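Local coordinates for metallo-beta-lactamase family protein (Staphylococcus aureus, PDB 3R2U) that probably acts as an iron-dependent enzyme of the metallo-beta-lactamase superfamily, perhaps a persulfide dioxygenase that handles reactive sulfur, at residues A[100-105]-A[113-118]; A[339-344]-A[350-355]. All blocks are in the same frame, centred on the assembly; numbering follows the deposited sequence.

Contact 1: A[100-105]-A[113-118]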
loop_
_atom_site.group_PDB
_atom_site.type_symbol
_atom_site.label_atom_id
_atom_site.label_comp_id
_atom_site.label_asym_id
_atom_site.label_seq_id
_atom_site.Cartn_x
_atom_site.Cartn_y
_atom_site.Cartn_z
ATOM N N ILE A 100 -30.838 -1.362 12.735
ATOM C CA ILE A 100 -29.942 -1.147 13.859
ATOM C C ILE A 100 -30.669 -1.342 15.175
ATOM O O ILE A 100 -31.856 -1.067 15.291
ATOM C CB ILE A 100 -29.198 0.199 13.794
ATOM C CG1 ILE A 100 -30.175 1.380 13.839
ATOM C CG2 ILE A 100 -28.346 0.241 12.502
ATOM C CD1 ILE A 100 -29.474 2.712 14.130
ATOM N N TYR A 101 -29.927 -1.859 16.150
ATOM C CA TYR A 101 -30.450 -2.226 17.454
ATOM C C TYR A 101 -29.607 -1.565 18.517
ATOM O O TYR A 101 -28.388 -1.757 18.563
ATOM C CB TYR A 101 -30.412 -3.760 17.611
ATOM C CG TYR A 101 -31.187 -4.449 16.502
ATOM C CD1 TYR A 101 -30.616 -4.618 15.242
ATOM C CD2 TYR A 101 -32.489 -4.894 16.695
ATOM C CE1 TYR A 101 -31.303 -5.208 14.220
ATOM C CE2 TYR A 101 -33.202 -5.495 15.660
ATOM C CZ TYR A 101 -32.596 -5.649 14.427
ATOM O OH TYR A 101 -33.259 -6.233 13.370
ATOM N N VAL A 102 -30.251 -0.735 19.332
ATOM C CA VAL A 102 -29.578 -0.066 20.415
ATOM C C VAL A 102 -30.461 -0.210 21.657
ATOM O O VAL A 102 -31.650 -0.509 21.563
ATOM C CB VAL A 102 -29.315 1.421 20.116
ATOM C CG1 VAL A 102 -28.473 1.582 18.841
ATOM C CG2 VAL A 102 -30.616 2.194 20.031
ATOM N N SER A 103 -29.872 -0.007 22.820
ATOM C CA SER A 103 -30.607 -0.146 24.047
ATOM C C SER A 103 -31.742 0.861 24.272
ATOM O O SER A 103 -31.566 2.081 24.138
ATOM C CB SER A 103 -29.648 -0.080 25.241
ATOM O OG SER A 103 -30.368 -0.183 26.481
ATOM N N GLY A 104 -32.907 0.315 24.630
ATOM C CA GLY A 104 -34.054 1.103 25.059
ATOM C C GLY A 104 -34.198 0.962 26.568
ATOM O O GLY A 104 -35.235 1.277 27.118
ATOM N N GLU A 105 -33.157 0.466 27.242
ATOM C CA GLU A 105 -33.183 0.274 28.690
ATOM C C GLU A 105 -32.632 1.505 29.396
ATOM O O GLU A 105 -31.817 1.408 30.303
ATOM C CB GLU A 105 -32.369 -0.959 29.091
ATOM C CG GLU A 105 -32.973 -2.298 28.665
ATOM C CD GLU A 105 -34.220 -2.693 29.462
ATOM O OE1 GLU A 105 -34.657 -1.901 30.328
ATOM O OE2 GLU A 105 -34.773 -3.798 29.214
ATOM N N LYS A 113 -30.648 9.765 21.315
ATOM C CA LYS A 113 -31.470 10.797 20.687
ATOM C C LYS A 113 -31.119 10.887 19.204
ATOM O O LYS A 113 -30.115 10.321 18.762
ATOM C CB LYS A 113 -31.223 12.162 21.332
ATOM C CG LYS A 113 -31.361 12.199 22.867
ATOM C CD LYS A 113 -32.796 11.994 23.344
ATOM C CE LYS A 113 -32.827 11.835 24.865
ATOM N NZ LYS A 113 -34.207 11.760 25.391
ATOM N N ASN A 114 -31.969 11.572 18.441
ATOM C CA ASN A 114 -31.725 11.828 17.027
ATOM C C ASN A 114 -31.403 10.558 16.259
ATOM O O ASN A 114 -30.454 10.535 15.480
ATOM C CB ASN A 114 -30.549 12.827 16.885
ATOM C CG ASN A 114 -30.810 14.145 17.593
ATOM O OD1 ASN A 114 -31.949 14.574 17.710
ATOM N ND2 ASN A 114 -29.749 14.806 18.043
ATOM N N MET A 115 -32.149 9.489 16.509
ATOM C CA MET A 115 -31.868 8.213 15.867
ATOM C C MET A 115 -32.574 8.105 14.537
ATOM O O MET A 115 -33.627 8.667 14.357
ATOM C CB MET A 115 -32.286 7.039 16.755
ATOM C CG MET A 115 -31.465 6.894 18.021
ATOM S SD MET A 115 -29.713 6.777 17.702
ATOM C CE MET A 115 -29.613 5.120 16.977
ATOM N N PRO A 116 -31.985 7.362 13.594
ATOM C CA PRO A 116 -32.632 7.223 12.301
ATOM C C PRO A 116 -33.957 6.492 12.417
ATOM O O PRO A 116 -34.197 5.756 13.385
ATOM C CB PRO A 116 -31.623 6.427 11.451
ATOM C CG PRO A 116 -30.582 5.959 12.343
ATOM C CD PRO A 116 -30.682 6.694 13.657
ATOM N N ASN A 117 -34.832 6.738 11.455
ATOM C CA ASN A 117 -36.134 6.103 11.449
ATOM C C ASN A 117 -35.980 4.603 11.445
ATOM O O ASN A 117 -35.039 4.050 10.839
ATOM C CB ASN A 117 -36.985 6.563 10.252
ATOM C CG ASN A 117 -37.560 7.955 10.454
ATOM O OD1 ASN A 117 -37.688 8.426 11.588
ATOM N ND2 ASN A 117 -37.933 8.611 9.356
ATOM N N HIS A 118 -36.874 3.955 12.178
ATOM C CA HIS A 118 -36.907 2.502 12.255
ATOM C C HIS A 118 -35.843 1.863 13.165
ATOM O O HIS A 118 -35.766 0.639 13.250
ATOM C CB HIS A 118 -36.880 1.891 10.845
ATOM C CG HIS A 118 -37.949 2.428 9.946
ATOM N ND1 HIS A 118 -39.270 2.051 10.057
ATOM C CD2 HIS A 118 -37.897 3.323 8.931
ATOM C CE1 HIS A 118 -39.985 2.687 9.145
ATOM N NE2 HIS A 118 -39.176 3.465 8.450
HETATM O O HOH W 1 -33.437 0.007 12.247
#
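Ile100 sends its CD1 methyl into the angle between Met115 and Pro116, and the three side chains meet there in different attitudes. The isoleucine crosses the methionine obliquely, with CD1 3.7 Å from Met115 CE, while against the proline it stands at about a right angle, its CD1 3.9 Å from Pro116 CG. With chi1 of Ile100 at 62°, CG1 sits between the backbone N and the carbonyl carbon, and from there the side chain extends towards the loop. Val102, two residues further along the strand, meets Met115 tip to tip, CG1 to CE at 4.2 Å. Met115 is bent at both chi2 (-55°) and chi3 (-71°), which curls CE round to face Ile100 CD1 and Val102 CG1. The sheet here is one of the two mixed sheets of the metallo-beta-lactamase fold; strand 99-103 runs parallel to its neighbour 120-122, and 113-118 belongs to the helix-free connection between them. Helix 89-96 adjoins the apolar cluster, with Ala93 touching both Ile100 and Pro116. Near His118 the contact turns polar: a water accepts from Ile100 N at 3.0 Å and donates to His118 O at 2.6 Å, bridging 100-105 and 113-118, between which no direct hydrogen bond forms.

Contact 2: A[339-344]-A[350-355]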
loop_
_atom_site.group_PDB
_atom_site.type_symbol
_atom_site.label_atom_id
_atom_site.label_comp_id
_atom_site.label_asym_id
_atom_site.label_seq_id
_atom_site.Cartn_x
_atom_site.Cartn_y
_atom_site.Cartn_z
ATOM N N ILE A 339 -7.709 22.269 14.161
ATOM C CA ILE A 339 -6.364 21.968 14.624
ATOM C C ILE A 339 -5.397 21.688 13.487
ATOM O O ILE A 339 -5.805 21.183 12.448
ATOM C CB ILE A 339 -6.493 20.721 15.535
ATOM C CG1 ILE A 339 -7.213 21.128 16.818
ATOM C CG2 ILE A 339 -5.167 20.047 15.800
ATOM C CD1 ILE A 339 -7.775 19.984 17.623
ATOM N N ASN A 340 -4.130 22.075 13.657
ATOM C CA ASN A 340 -3.074 21.724 12.704
ATOM C C ASN A 340 -2.244 20.561 13.246
ATOM O O ASN A 340 -2.110 20.388 14.461
ATOM C CB ASN A 340 -2.107 22.880 12.464
ATOM C CG ASN A 340 -2.694 24.000 11.634
ATOM O OD1 ASN A 340 -3.685 23.835 10.938
ATOM N ND2 ASN A 340 -2.046 25.138 11.675
ATOM N N LEU A 341 -1.679 19.785 12.333
ATOM C CA LEU A 341 -0.798 18.709 12.671
ATOM C C LEU A 341 0.559 18.957 12.032
ATOM O O LEU A 341 0.647 19.571 10.967
ATOM C CB LEU A 341 -1.353 17.378 12.170
ATOM C CG LEU A 341 -2.681 16.945 12.729
ATOM C CD1 LEU A 341 -3.135 15.610 12.077
ATOM C CD2 LEU A 341 -2.595 16.867 14.295
ATOM N N ILE A 342 1.615 18.512 12.711
ATOM C CA ILE A 342 2.970 18.620 12.201
ATOM C C ILE A 342 3.475 17.222 11.868
ATOM O O ILE A 342 3.460 16.299 12.700
ATOM C CB ILE A 342 3.920 19.336 13.175
ATOM C CG1 ILE A 342 3.522 20.814 13.288
ATOM C CG2 ILE A 342 5.399 19.204 12.682
ATOM C CD1 ILE A 342 4.323 21.586 14.220
ATOM N N GLY A 343 3.896 17.050 10.628
ATOM C CA GLY A 343 4.435 15.771 10.166
ATOM C C GLY A 343 4.436 15.729 8.657
ATOM O O GLY A 343 4.032 16.694 8.006
ATOM N N ASP A 344 4.898 14.618 8.091
ATOM C CA ASP A 344 4.866 14.462 6.639
ATOM C C ASP A 344 3.434 14.108 6.206
ATOM O O ASP A 344 2.636 13.601 6.999
ATOM C CB ASP A 344 5.901 13.424 6.169
ATOM C CG ASP A 344 5.590 12.022 6.653
ATOM O OD1 ASP A 344 6.274 11.566 7.589
ATOM O OD2 ASP A 344 4.634 11.396 6.136
ATOM N N LYS A 350 -2.743 9.508 8.311
ATOM C CA LYS A 350 -3.059 8.426 9.236
ATOM C C LYS A 350 -3.613 8.974 10.540
ATOM O O LYS A 350 -4.607 8.462 11.069
ATOM C CB LYS A 350 -1.832 7.565 9.521
ATOM C CG LYS A 350 -1.363 6.754 8.309
ATOM C CD LYS A 350 -0.232 5.771 8.663
ATOM C CE LYS A 350 1.054 6.499 9.048
ATOM N NZ LYS A 350 2.204 5.560 9.291
ATOM N N ALA A 351 -2.958 10.001 11.077
ATOM C CA ALA A 351 -3.424 10.600 12.334
ATOM C C ALA A 351 -4.807 11.194 12.166
ATOM O O ALA A 351 -5.624 11.109 13.072
ATOM C CB ALA A 351 -2.451 11.663 12.861
ATOM N N THR A 352 -5.044 11.828 11.017
ATOM C CA THR A 352 -6.336 12.448 10.712
ATOM C C THR A 352 -7.450 11.407 10.759
ATOM O O THR A 352 -8.493 11.619 11.369
ATOM C CB THR A 352 -6.290 13.124 9.314
ATOM O OG1 THR A 352 -5.371 14.237 9.346
ATOM C CG2 THR A 352 -7.653 13.612 8.894
ATOM N N HIS A 353 -7.211 10.270 10.126
ATOM C CA HIS A 353 -8.179 9.166 10.130
ATOM C C HIS A 353 -8.438 8.655 11.565
ATOM O O HIS A 353 -9.583 8.466 11.964
ATOM C CB HIS A 353 -7.693 8.039 9.213
ATOM C CG HIS A 353 -8.527 6.814 9.297
ATOM N ND1 HIS A 353 -9.733 6.699 8.648
ATOM C CD2 HIS A 353 -8.373 5.677 10.015
ATOM C CE1 HIS A 353 -10.267 5.524 8.933
ATOM N NE2 HIS A 353 -9.465 4.886 9.764
ATOM N N THR A 354 -7.376 8.451 12.345
ATOM C CA THR A 354 -7.531 8.002 13.730
ATOM C C THR A 354 -8.384 8.991 14.533
ATOM O O THR A 354 -9.256 8.584 15.285
ATOM C CB THR A 354 -6.165 7.711 14.384
ATOM O OG1 THR A 354 -5.504 6.694 13.627
ATOM C CG2 THR A 354 -6.320 7.209 15.832
ATOM N N LEU A 355 -8.175 10.290 14.335
ATOM C CA LEU A 355 -8.982 11.293 15.030
ATOM C C LEU A 355 -10.457 11.218 14.650
ATOM O O LEU A 355 -11.333 11.477 15.490
ATOM C CB LEU A 355 -8.419 12.690 14.828
ATOM C CG LEU A 355 -7.095 12.902 15.585
ATOM C CD1 LEU A 355 -6.460 14.255 15.220
ATOM C CD2 LEU A 355 -7.296 12.799 17.101
#
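Leu341 points from the middle of strand 339-342 towards the helix segment 350-355, and its side chain carries the contact. CB sets the direction but stays well short of the helix, 5.9 Å from Ala351 CB. CG, anti to the carbonyl carbon (chi1 -61°), is still 5.3 Å from Ala351 CB, and chi2 near 178° then carries CD1 forward to the helix. That methyl does the touching: it lies 4.1 Å from Ala351 CB and 3.8 Å from Thr352 OG1, with the leucine and threonine side chains set at a slant. The hydroxyl is engaged within its own helix, OG1 hydrogen-bonded to Val348 O one turn earlier, so Leu341 CD1 meets it by van der Waals contact. CD2, the other branch, comes no nearer to the helix segment than a loose 4.8 Å from Leu355 CD1, a distance CD1 of Leu341 shares. The meeting is buried. Asp344, at the N-cap position, binds Leu347 N through OD2. The strand and helix 345-356 open a beta-alpha-beta unit completed by strand 363-367, within a four-stranded parallel sheet consistent with a rhodanese-like fold; Phe300 of the adjacent strand 298-301 also touches Leu341, and helix 325-329 packs against Leu355.

Overall arrangement
Contact 1 closes before contact 2 opens along the chain, and they lie in separate parts of the fold: their centres are 32 Å apart and their nearest atoms about 19 Å. Each packs a strand against the connection leading to a parallel neighbour in the same sheet, but that connection is a loop in contact 1 and a helix in contact 2. The iron(III) ion, bound by His80, His143 and Asp169, is about 14 Å from the side chain of Val102, so contact 1 lies in the metal-bearing part of the chain without lining the site. Contact 2 belongs to the smaller, parallel alpha/beta region. Neither is touched by another chain of the four-chain assembly.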